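Local coordinates for BRAMP domain protein (Streptomyces davawensis, PDB 5MLD) that replaces the C-8 methyl group of riboflavin-5'-phosphate (FMN) with an amino group from glutamate, on the way to the antibiotic roseoflavin, at residues N9-R13 with T97-H101; V42-H47 with E71-L75; T89-M95 with D136-V141. All blocks are in the same frame, centred on the assembly; numbering follows the deposited sequence.

Contact 1: residues N9-R13 with T97-H101; sequences NTTLR and TSAAH. With 8DP (8-demethyl-8-aminoriboflavin-5'-phosphate), chain I.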
loop_
_atom_site.group_PDB
_atom_site.type_symbol
_atom_site.label_atom_id
_atom_site.label_comp_id
_atom_site.label_asym_id
_atom_site.label_seq_id
_atom_site.Cartn_x
_atom_site.Cartn_y
_atom_site.Cartn_z
ATOM N N ASN A 9 1.443 21.512 7.119
ATOM C CA ASN A 9 2.696 20.833 7.423
ATOM C C ASN A 9 2.434 19.885 8.585
ATOM O O ASN A 9 2.163 20.328 9.708
ATOM C CB ASN A 9 3.795 21.834 7.775
ATOM C CG ASN A 9 5.125 21.161 7.950
ATOM O OD1 ASN A 9 5.175 19.959 8.199
ATOM N ND2 ASN A 9 6.206 21.917 7.811
ATOM N N THR A 10 2.532 18.578 8.329
ATOM C CA THR A 10 2.194 17.596 9.356
ATOM C C THR A 10 3.434 17.001 10.025
ATOM O O THR A 10 3.367 15.891 10.570
ATOM C CB THR A 10 1.295 16.507 8.758
ATOM O OG1 THR A 10 1.943 15.900 7.644
ATOM C CG2 THR A 10 -0.014 17.146 8.228
ATOM N N THR A 11 4.551 17.731 10.013
ATOM C CA THR A 11 5.732 17.329 10.767
ATOM C C THR A 11 5.404 17.147 12.248
ATOM O O THR A 11 4.494 17.779 12.794
ATOM C CB THR A 11 6.839 18.383 10.621
ATOM O OG1 THR A 11 7.987 17.971 11.367
ATOM C CG2 THR A 11 6.370 19.742 11.153
ATOM N N LEU A 12 6.181 16.292 12.908
ATOM C CA LEU A 12 5.997 16.020 14.325
ATOM C C LEU A 12 6.780 16.953 15.237
ATOM O O LEU A 12 6.635 16.852 16.461
ATOM C CB LEU A 12 6.389 14.572 14.633
ATOM C CG LEU A 12 5.478 13.572 13.930
ATOM C CD1 LEU A 12 5.948 12.153 14.229
ATOM C CD2 LEU A 12 4.028 13.764 14.354
ATOM N N ARG A 13 7.589 17.851 14.691
ATOM C CA ARG A 13 8.364 18.769 15.518
ATOM C C ARG A 13 7.663 20.124 15.591
ATOM O O ARG A 13 7.269 20.685 14.568
ATOM C CB ARG A 13 9.793 18.902 14.988
ATOM C CG ARG A 13 9.946 19.645 13.665
ATOM C CD ARG A 13 11.277 19.321 13.004
ATOM N NE ARG A 13 11.233 18.013 12.371
ATOM C CZ ARG A 13 11.813 16.910 12.835
ATOM N NH1 ARG A 13 12.515 16.930 13.966
ATOM N NH2 ARG A 13 11.674 15.774 12.155
ATOM N N THR A 97 2.620 11.125 8.290
ATOM C CA THR A 97 2.908 11.112 9.725
ATOM C C THR A 97 1.656 10.805 10.546
ATOM O O THR A 97 0.520 10.890 10.066
ATOM C CB THR A 97 3.480 12.439 10.215
ATOM O OG1 THR A 97 2.502 13.477 10.036
ATOM C CG2 THR A 97 4.775 12.782 9.507
ATOM N N SER A 98 1.874 10.451 11.823
ATOM C CA SER A 98 0.729 10.230 12.701
ATOM C C SER A 98 -0.098 11.500 12.859
ATOM O O SER A 98 -1.316 11.423 13.080
ATOM C CB SER A 98 1.176 9.715 14.075
ATOM O OG SER A 98 2.037 10.648 14.703
ATOM N N ALA A 99 0.540 12.676 12.744
ATOM C CA ALA A 99 -0.199 13.938 12.827
ATOM C C ALA A 99 -1.164 14.112 11.656
ATOM O O ALA A 99 -2.316 14.523 11.851
ATOM C CB ALA A 99 0.772 15.119 12.886
ATOM N N ALA A 100 -0.702 13.837 10.436
ATOM C CA ALA A 100 -1.594 13.817 9.277
ATOM C C ALA A 100 -2.709 12.802 9.479
ATOM O O ALA A 100 -3.871 13.039 9.116
ATOM C CB ALA A 100 -0.788 13.490 8.014
ATOM N N HIS A 101 -2.368 11.674 10.093
ATOM C CA HIS A 101 -3.311 10.586 10.303
ATOM C C HIS A 101 -4.457 11.011 11.221
ATOM O O HIS A 101 -5.629 10.713 10.950
ATOM C CB HIS A 101 -2.519 9.415 10.889
ATOM C CG HIS A 101 -3.166 8.079 10.754
ATOM N ND1 HIS A 101 -2.424 6.919 10.743
ATOM C CD2 HIS A 101 -4.464 7.701 10.651
ATOM C CE1 HIS A 101 -3.233 5.884 10.620
ATOM N NE2 HIS A 101 -4.478 6.326 10.579
HETATM C C4 8DP I . 11.591 11.104 7.426
HETATM C C5 8DP I . 12.555 9.930 7.636
HETATM C C8 8DP I . 11.130 8.773 11.483
HETATM N N3 8DP I . 10.039 6.470 8.195
HETATM C C2 8DP I . 12.008 13.651 7.427
HETATM N N2 8DP I . 11.468 9.533 12.660
HETATM N N1 8DP I . 11.692 8.693 7.845
HETATM C C6 8DP I . 11.231 8.370 9.080
HETATM O O6 8DP I . 12.855 12.287 9.137
HETATM N N4 8DP I . 11.772 8.245 5.539
HETATM C C12 8DP I . 10.415 7.231 9.256
HETATM C C13 8DP I . 11.326 7.933 6.781
HETATM C C14 8DP I . 10.491 6.822 6.960
HETATM C C15 8DP I . 10.147 6.075 5.825
HETATM C C16 8DP I . 11.422 7.513 4.500
HETATM C C1 8DP I . 11.682 14.808 8.378
HETATM C C3 8DP I . 11.777 12.385 8.253
HETATM C C7 8DP I . 11.617 9.135 10.210
HETATM C C9 8DP I . 10.299 7.625 11.633
HETATM O O1 8DP I . 9.449 17.975 8.142
HETATM P P1 8DP I . 10.318 16.932 8.877
HETATM O O2 8DP I . 11.667 17.600 9.318
HETATM O O3 8DP I . 9.596 16.342 10.081
HETATM O O4 8DP I . 10.689 15.757 7.832
HETATM O O5 8DP I . 11.211 13.766 6.301
HETATM O O7 8DP I . 10.650 11.066 6.610
HETATM C C10 8DP I . 9.773 7.217 12.992
HETATM C C11 8DP I . 9.950 6.883 10.533
HETATM O O8 8DP I . 9.311 4.963 5.926
HETATM N N5 8DP I . 10.616 6.442 4.627
HETATM O O9 8DP I . 11.863 7.826 3.190
#

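Contact 2: residues V42-H47 with E71-L75; sequences VRVIDH and EWPWL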
loop_
_atom_site.group_PDB
_atom_site.type_symbol
_atom_site.label_atom_id
_atom_site.label_comp_id
_atom_site.label_asym_id
_atom_site.label_seq_id
_atom_site.Cartn_x
_atom_site.Cartn_y
_atom_site.Cartn_z
ATOM N N VAL A 42 -0.315 25.977 7.930
ATOM C CA VAL A 42 -0.585 25.624 9.320
ATOM C C VAL A 42 0.286 24.429 9.660
ATOM O O VAL A 42 0.309 23.450 8.907
ATOM C CB VAL A 42 -2.072 25.298 9.538
ATOM C CG1 VAL A 42 -2.289 24.662 10.893
ATOM C CG2 VAL A 42 -2.905 26.576 9.408
ATOM N N ARG A 43 1.037 24.518 10.761
ATOM C CA ARG A 43 1.798 23.356 11.232
ATOM C C ARG A 43 0.953 22.710 12.313
ATOM O O ARG A 43 0.844 23.237 13.421
ATOM C CB ARG A 43 3.184 23.718 11.761
ATOM C CG ARG A 43 3.925 22.446 12.135
ATOM C CD ARG A 43 5.335 22.735 12.696
ATOM N NE ARG A 43 6.194 23.437 11.739
ATOM C CZ ARG A 43 7.509 23.565 11.882
ATOM N NH1 ARG A 43 8.105 23.015 12.925
ATOM N NH2 ARG A 43 8.238 24.221 10.982
ATOM N N VAL A 44 0.315 21.587 11.967
ATOM C CA VAL A 44 -0.802 21.103 12.763
ATOM C C VAL A 44 -0.350 20.659 14.150
ATOM O O VAL A 44 -1.113 20.781 15.114
ATOM C CB VAL A 44 -1.544 19.975 12.012
ATOM C CG1 VAL A 44 -2.027 20.469 10.650
ATOM C CG2 VAL A 44 -0.646 18.781 11.819
ATOM N N ILE A 45 0.892 20.180 14.287
ATOM C CA ILE A 45 1.378 19.717 15.586
ATOM C C ILE A 45 1.504 20.866 16.582
ATOM O O ILE A 45 1.559 20.627 17.798
ATOM C CB ILE A 45 2.720 18.962 15.431
ATOM C CG1 ILE A 45 3.010 18.089 16.653
ATOM C CG2 ILE A 45 3.897 19.911 15.197
ATOM C CD1 ILE A 45 2.157 16.868 16.740
ATOM N N ASP A 46 1.553 22.114 16.111
ATOM C CA ASP A 46 1.596 23.240 17.040
ATOM C C ASP A 46 0.290 23.424 17.778
ATOM O O ASP A 46 0.248 24.170 18.761
ATOM C CB ASP A 46 1.876 24.558 16.321
ATOM C CG ASP A 46 3.265 24.625 15.722
ATOM O OD1 ASP A 46 4.139 23.814 16.101
ATOM O OD2 ASP A 46 3.472 25.496 14.857
ATOM N N HIS A 47 -0.769 22.792 17.304
ATOM C CA HIS A 47 -2.116 23.046 17.777
ATOM C C HIS A 47 -2.663 21.857 18.548
ATOM O O HIS A 47 -2.331 20.702 18.269
ATOM C CB HIS A 47 -3.015 23.374 16.593
ATOM C CG HIS A 47 -2.601 24.620 15.891
ATOM N ND1 HIS A 47 -2.986 25.872 16.321
ATOM C CD2 HIS A 47 -1.773 24.817 14.837
ATOM C CE1 HIS A 47 -2.434 26.788 15.543
ATOM N NE2 HIS A 47 -1.702 26.173 14.631
ATOM N N GLU A 71 -8.657 22.788 19.532
ATOM C CA GLU A 71 -8.532 23.674 18.382
ATOM C C GLU A 71 -9.023 23.043 17.083
ATOM O O GLU A 71 -8.775 23.601 16.007
ATOM C CB GLU A 71 -7.083 24.120 18.201
ATOM C CG GLU A 71 -6.526 24.946 19.341
ATOM C CD GLU A 71 -5.132 25.430 19.028
ATOM O OE1 GLU A 71 -4.967 26.188 18.054
ATOM O OE2 GLU A 71 -4.196 25.019 19.725
ATOM N N TRP A 72 -9.674 21.889 17.149
ATOM C CA TRP A 72 -10.164 21.277 15.916
ATOM C C TRP A 72 -11.231 22.110 15.205
ATOM O O TRP A 72 -11.149 22.231 13.970
ATOM C CB TRP A 72 -10.668 19.858 16.201
ATOM C CG TRP A 72 -11.284 19.213 14.987
ATOM C CD1 TRP A 72 -12.572 18.780 14.863
ATOM C CD2 TRP A 72 -10.652 18.952 13.726
ATOM N NE1 TRP A 72 -12.775 18.239 13.618
ATOM C CE2 TRP A 72 -11.614 18.340 12.896
ATOM C CE3 TRP A 72 -9.366 19.171 13.217
ATOM C CZ2 TRP A 72 -11.335 17.949 11.590
ATOM C CZ3 TRP A 72 -9.091 18.779 11.913
ATOM C CH2 TRP A 72 -10.074 18.171 11.121
ATOM N N PRO A 73 -12.241 22.685 15.876
ATOM C CA PRO A 73 -13.209 23.515 15.127
ATOM C C PRO A 73 -12.546 24.616 14.317
ATOM O O PRO A 73 -12.913 24.843 13.155
ATOM C CB PRO A 73 -14.114 24.077 16.234
ATOM C CG PRO A 73 -14.083 23.016 17.290
ATOM C CD PRO A 73 -12.653 22.502 17.282
ATOM N N TRP A 74 -11.562 25.299 14.909
ATOM C CA TRP A 74 -10.795 26.312 14.188
ATOM C C TRP A 74 -10.149 25.733 12.926
ATOM O O TRP A 74 -10.263 26.309 11.837
ATOM C CB TRP A 74 -9.738 26.902 15.123
ATOM C CG TRP A 74 -8.683 27.725 14.459
ATOM C CD1 TRP A 74 -8.767 29.046 14.126
ATOM C CD2 TRP A 74 -7.359 27.297 14.078
ATOM N NE1 TRP A 74 -7.588 29.462 13.549
ATOM C CE2 TRP A 74 -6.711 28.408 13.506
ATOM C CE3 TRP A 74 -6.670 26.085 14.161
ATOM C CZ2 TRP A 74 -5.401 28.345 13.020
ATOM C CZ3 TRP A 74 -5.368 26.025 13.676
ATOM C CH2 TRP A 74 -4.750 27.146 13.113
ATOM N N LEU A 75 -9.471 24.587 13.052
ATOM C CA LEU A 75 -8.804 24.006 11.886
ATOM C C LEU A 75 -9.808 23.469 10.872
ATOM O O LEU A 75 -9.609 23.628 9.661
ATOM C CB LEU A 75 -7.837 22.896 12.315
ATOM C CG LEU A 75 -7.021 22.207 11.211
ATOM C CD1 LEU A 75 -6.314 23.198 10.306
ATOM C CD2 LEU A 75 -6.008 21.208 11.811
#

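Contact 3: residues T89-M95 with D136-V141; sequences TPITLNM and DGAHHV. With 8DP (8-demethyl-8-aminoriboflavin-5'-phosphate), chain I.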
loop_
_atom_site.group_PDB
_atom_site.type_symbol
_atom_site.label_atom_id
_atom_site.label_comp_id
_atom_site.label_asym_id
_atom_site.label_seq_id
_atom_site.Cartn_x
_atom_site.Cartn_y
_atom_site.Cartn_z
ATOM N N THR A 89 3.474 16.368 4.030
ATOM C CA THR A 89 3.758 15.445 5.106
ATOM C C THR A 89 5.145 14.835 4.968
ATOM O O THR A 89 5.558 14.441 3.870
ATOM C CB THR A 89 2.698 14.322 5.169
ATOM O OG1 THR A 89 2.972 13.482 6.296
ATOM C CG2 THR A 89 2.667 13.480 3.875
ATOM N N PRO A 90 5.892 14.751 6.063
ATOM C CA PRO A 90 7.003 13.802 6.104
ATOM C C PRO A 90 6.444 12.394 5.982
ATOM O O PRO A 90 5.253 12.149 6.202
ATOM C CB PRO A 90 7.633 14.033 7.485
ATOM C CG PRO A 90 6.988 15.242 8.051
ATOM C CD PRO A 90 5.669 15.411 7.360
ATOM N N ILE A 91 7.325 11.448 5.667
ATOM C CA ILE A 91 6.955 10.035 5.602
ATOM C C ILE A 91 7.420 9.343 6.876
ATOM O O ILE A 91 8.596 9.448 7.242
ATOM C CB ILE A 91 7.569 9.362 4.369
ATOM C CG1 ILE A 91 7.010 10.043 3.109
ATOM C CG2 ILE A 91 7.316 7.825 4.420
ATOM C CD1 ILE A 91 7.734 9.708 1.806
ATOM N N THR A 92 6.510 8.629 7.551
ATOM C CA THR A 92 6.929 7.760 8.655
ATOM C C THR A 92 6.281 6.398 8.479
ATOM O O THR A 92 5.067 6.313 8.274
ATOM C CB THR A 92 6.594 8.321 10.059
ATOM O OG1 THR A 92 5.173 8.437 10.261
ATOM C CG2 THR A 92 7.279 9.659 10.309
ATOM N N LEU A 93 7.097 5.344 8.596
ATOM C CA LEU A 93 6.647 3.957 8.475
ATOM C C LEU A 93 5.977 3.697 7.128
ATOM O O LEU A 93 5.000 2.948 7.058
ATOM C CB LEU A 93 5.685 3.576 9.609
ATOM C CG LEU A 93 5.967 4.168 10.994
ATOM C CD1 LEU A 93 4.792 3.917 11.900
ATOM C CD2 LEU A 93 7.246 3.601 11.554
ATOM N N ASN A 94 6.460 4.355 6.072
ATOM C CA ASN A 94 5.872 4.267 4.735
ATOM C C ASN A 94 4.435 4.782 4.698
ATOM O O ASN A 94 3.655 4.378 3.826
ATOM C CB ASN A 94 5.914 2.830 4.190
ATOM C CG ASN A 94 6.516 2.759 2.795
ATOM O OD1 ASN A 94 5.871 2.353 1.842
ATOM N ND2 ASN A 94 7.760 3.169 2.683
ATOM N N MET A 95 4.063 5.651 5.643
ATOM C CA MET A 95 2.780 6.340 5.641
ATOM C C MET A 95 3.016 7.840 5.779
ATOM O O MET A 95 4.154 8.304 5.943
ATOM C CB MET A 95 1.878 5.854 6.789
ATOM C CG MET A 95 1.559 4.370 6.750
ATOM S SD MET A 95 0.633 3.864 8.215
ATOM C CE MET A 95 1.973 3.549 9.347
ATOM N N ASP A 136 12.191 6.544 0.858
ATOM C CA ASP A 136 11.208 5.670 0.217
ATOM C C ASP A 136 9.812 5.887 0.788
ATOM O O ASP A 136 9.656 6.098 1.991
ATOM C CB ASP A 136 11.640 4.208 0.401
ATOM C CG ASP A 136 10.736 3.237 -0.291
ATOM O OD1 ASP A 136 10.525 3.369 -1.516
ATOM O OD2 ASP A 136 10.238 2.327 0.395
ATOM N N GLY A 137 8.798 5.805 -0.084
ATOM C CA GLY A 137 7.416 5.786 0.381
ATOM C C GLY A 137 6.498 6.801 -0.280
ATOM O O GLY A 137 5.296 6.825 0.003
ATOM N N ALA A 138 7.051 7.631 -1.168
ATOM C CA ALA A 138 6.295 8.764 -1.699
ATOM C C ALA A 138 5.047 8.308 -2.457
ATOM O O ALA A 138 3.936 8.778 -2.183
ATOM C CB ALA A 138 7.194 9.616 -2.593
ATOM N N HIS A 139 5.204 7.415 -3.435
ATOM C CA HIS A 139 4.028 7.034 -4.228
ATOM C C HIS A 139 3.014 6.225 -3.411
ATOM O O HIS A 139 1.796 6.314 -3.646
ATOM C CB HIS A 139 4.486 6.285 -5.483
ATOM C CG HIS A 139 5.228 7.163 -6.446
ATOM N ND1 HIS A 139 6.597 7.111 -6.611
ATOM C CD2 HIS A 139 4.792 8.154 -7.261
ATOM C CE1 HIS A 139 6.969 8.018 -7.495
ATOM N NE2 HIS A 139 5.892 8.659 -7.911
ATOM N N HIS A 140 3.490 5.446 -2.448
ATOM C CA HIS A 140 2.596 4.703 -1.562
ATOM C C HIS A 140 1.757 5.651 -0.706
ATOM O O HIS A 140 0.533 5.502 -0.600
ATOM C CB HIS A 140 3.430 3.756 -0.692
ATOM C CG HIS A 140 2.619 2.871 0.208
ATOM N ND1 HIS A 140 3.161 2.238 1.306
ATOM C CD2 HIS A 140 1.318 2.498 0.162
ATOM C CE1 HIS A 140 2.224 1.521 1.905
ATOM N NE2 HIS A 140 1.100 1.654 1.225
ATOM N N VAL A 141 2.398 6.657 -0.107
ATOM C CA VAL A 141 1.661 7.621 0.698
ATOM C C VAL A 141 0.690 8.409 -0.166
ATOM O O VAL A 141 -0.455 8.657 0.234
ATOM C CB VAL A 141 2.638 8.556 1.441
ATOM C CG1 VAL A 141 1.879 9.637 2.158
ATOM C CG2 VAL A 141 3.462 7.759 2.442
HETATM C C4 8DP I . 11.591 11.104 7.426
HETATM C C5 8DP I . 12.555 9.930 7.636
HETATM C C8 8DP I . 11.130 8.773 11.483
HETATM N N3 8DP I . 10.039 6.470 8.195
HETATM C C2 8DP I . 12.008 13.651 7.427
HETATM N N2 8DP I . 11.468 9.533 12.660
HETATM N N1 8DP I . 11.692 8.693 7.845
HETATM C C6 8DP I . 11.231 8.370 9.080
HETATM O O6 8DP I . 12.855 12.287 9.137
HETATM N N4 8DP I . 11.772 8.245 5.539
HETATM C C12 8DP I . 10.415 7.231 9.256
HETATM C C13 8DP I . 11.326 7.933 6.781
HETATM C C14 8DP I . 10.491 6.822 6.960
HETATM C C15 8DP I . 10.147 6.075 5.825
HETATM C C16 8DP I . 11.422 7.513 4.500
HETATM C C1 8DP I . 11.682 14.808 8.378
HETATM C C3 8DP I . 11.777 12.385 8.253
HETATM C C7 8DP I . 11.617 9.135 10.210
HETATM C C9 8DP I . 10.299 7.625 11.633
HETATM O O1 8DP I . 9.449 17.975 8.142
HETATM P P1 8DP I . 10.318 16.932 8.877
HETATM O O2 8DP I . 11.667 17.600 9.318
HETATM O O3 8DP I . 9.596 16.342 10.081
HETATM O O4 8DP I . 10.689 15.757 7.832
HETATM O O5 8DP I . 11.211 13.766 6.301
HETATM O O7 8DP I . 10.650 11.066 6.610
HETATM C C10 8DP I . 9.773 7.217 12.992
HETATM C C11 8DP I . 9.950 6.883 10.533
HETATM O O8 8DP I . 9.311 4.963 5.926
HETATM N N5 8DP I . 10.616 6.442 4.627
HETATM O O9 8DP I . 11.863 7.826 3.190
HETATM O O HOH W 1 7.510 2.287 -0.698
#

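Contact 1: residues N9-R13 with T97-H101
T97 holds OG1 between its backbone N and carbonyl carbon (chi1 64°), turned to T10, while T10, with its own chi1 at 57°, sets CG2 beside its backbone N and against the methyl of A100. From there T97 OG1 donates to the carbonyl O of T10 at 2.6 Å, tilted from the carbonyl plane. The same hydroxyl oxygen accepts from A100 N at 3.2 Å, so T97 caps the helix that starts at S98 and ties it to the T10 backbone. Next along, L12 lays CD2 against A99 CB (3.8 Å) and close to S98 OG, which hydrogen-bonds to E105 and Q51 of the second subunit. The loop's other face grips the ligand phosphate: T11 OG1 donates to 8DP O3 at 2.6 Å, and R13 meets O3 with the edge of its guanidinium, NH2 to O3 being 3.0 Å. N9 OD1 accepts from T11 N in an Asx turn that shapes this phosphate loop. R13, which helps position the donor glutamate, also forms a salt bridge with D58 of the second subunit. The contact thus sets the start of helix 98-107 against the loop that leads from strand 4-9 to helix 20-34, with P90 of strand 84-92 alongside.

Contact 2: residues V42-H47 with E71-L75
H47 reaches E71 and W74 together, and its imidazole can be followed outward atom by atom. CB lies 3.7 Å from E71 OE1; CG, set beside the backbone N by a chi1 of -63°, has W74 CZ3 within van der Waals distance. ND1 points its N-H at E71 OE1, 2.7 Å away, in a bond of 161° that stays close to the imidazole plane. The carboxylate is turned steeply against the ring and accepts the N-H on the syn side of OE1, though well out of its own plane. At the far end CE1 comes to 3.4 Å from W74 CH2, and NE2 meets the same carbon. W74 CZ3 sits over the centre of the imidazole face; the two ring planes are inclined by 33°, an oblique aromatic pair. Toward the sheet the contact is apolar: V42 CG1 touches W74 CH2 and L75 CD1, and V44 CG1 packs on L75 CD2 at 4.2 Å. L8 of strand 4-9 and I103 of helix 98-107 extend this apolar layer around L75. The other carboxylate oxygen, E71 OE2, accepts from the backbone N of D48, so one carboxylate holds the H47 side chain and the next residue's backbone. With a carboxylate on ND1 and an indole over one face, the imidazole has its rotation fixed, and the nearby negative charge would probably favour its protonated form.

Contact 3: residues T89-M95 with D136-V141
N94 and H140 meet through a nearly straight hydrogen bond: H140 ND1 donates to N94 OD1 at 2.8 Å with an angle of 170°, the acceptor lying almost in the imidazole plane. Amide and ring are inclined by 45°. A water hydrogen-bonds to N94 OD1 (3.0 Å) and to D136 OD2, bridging them. The other end of the amide, ND2, makes a weak bond to D136 OD2 at 3.5 Å. The D136 carboxylate has stronger partners across the interface, where G137 N of the fourth subunit donates to OD1 and H139 N of that subunit to OD2. H140 NE2 is bonded to the same atom of H140 in the second subunit, so both ring nitrogens are engaged. The backbone of the two segments serves the flavin. L93 N donates to 8DP N3, and N94 N donates to 8DP O8 at 2.9 Å. From the other segment D136 N donates to 8DP O9 at 2.7 Å, and D136 O accepts from 8DP N5 at 2.8 Å. Beside these polar groups I91 CD1 lies on the backbone of G137 and A138, and V141, with CG2 beside its backbone N, presses that methyl on M95 C at 3.4 Å. G137, at the N-cap with a positive phi, brings its CA to 3.5 Å from N94 ND2. L93 and N94 form the corners of a type I' turn from T92 to M95, paired through the T92 and M95 backbones. Two loops at the C-terminal ends of parallel strands 84-92 and 125-132, holding the isoalloxazine by main-chain bonds, form the flavin-ring part of the FMN site in this flavodoxin-like fold.

Contacts 1 and 3 are buried and share the ligand: contact 1 takes the phosphate end with side chains, contact 3 the flavin ring with backbone groups. They touch where T97 N donates to T89 OG1, and both reach the second subunit. Contact 2 is only partly buried and lies away from the ligand; its aromatic and carboxylate groups sit toward the surface, its aliphatic ones inward. It joins contact 1 through adjacent strands 4-9 and 38-43, with R43 NH1 bonded to R13 O. Contacts 2 and 3 do not touch, yet both rest on the same sheet, and helix 72-81 of contact 2 is followed directly by strand 84-92 of contact 3.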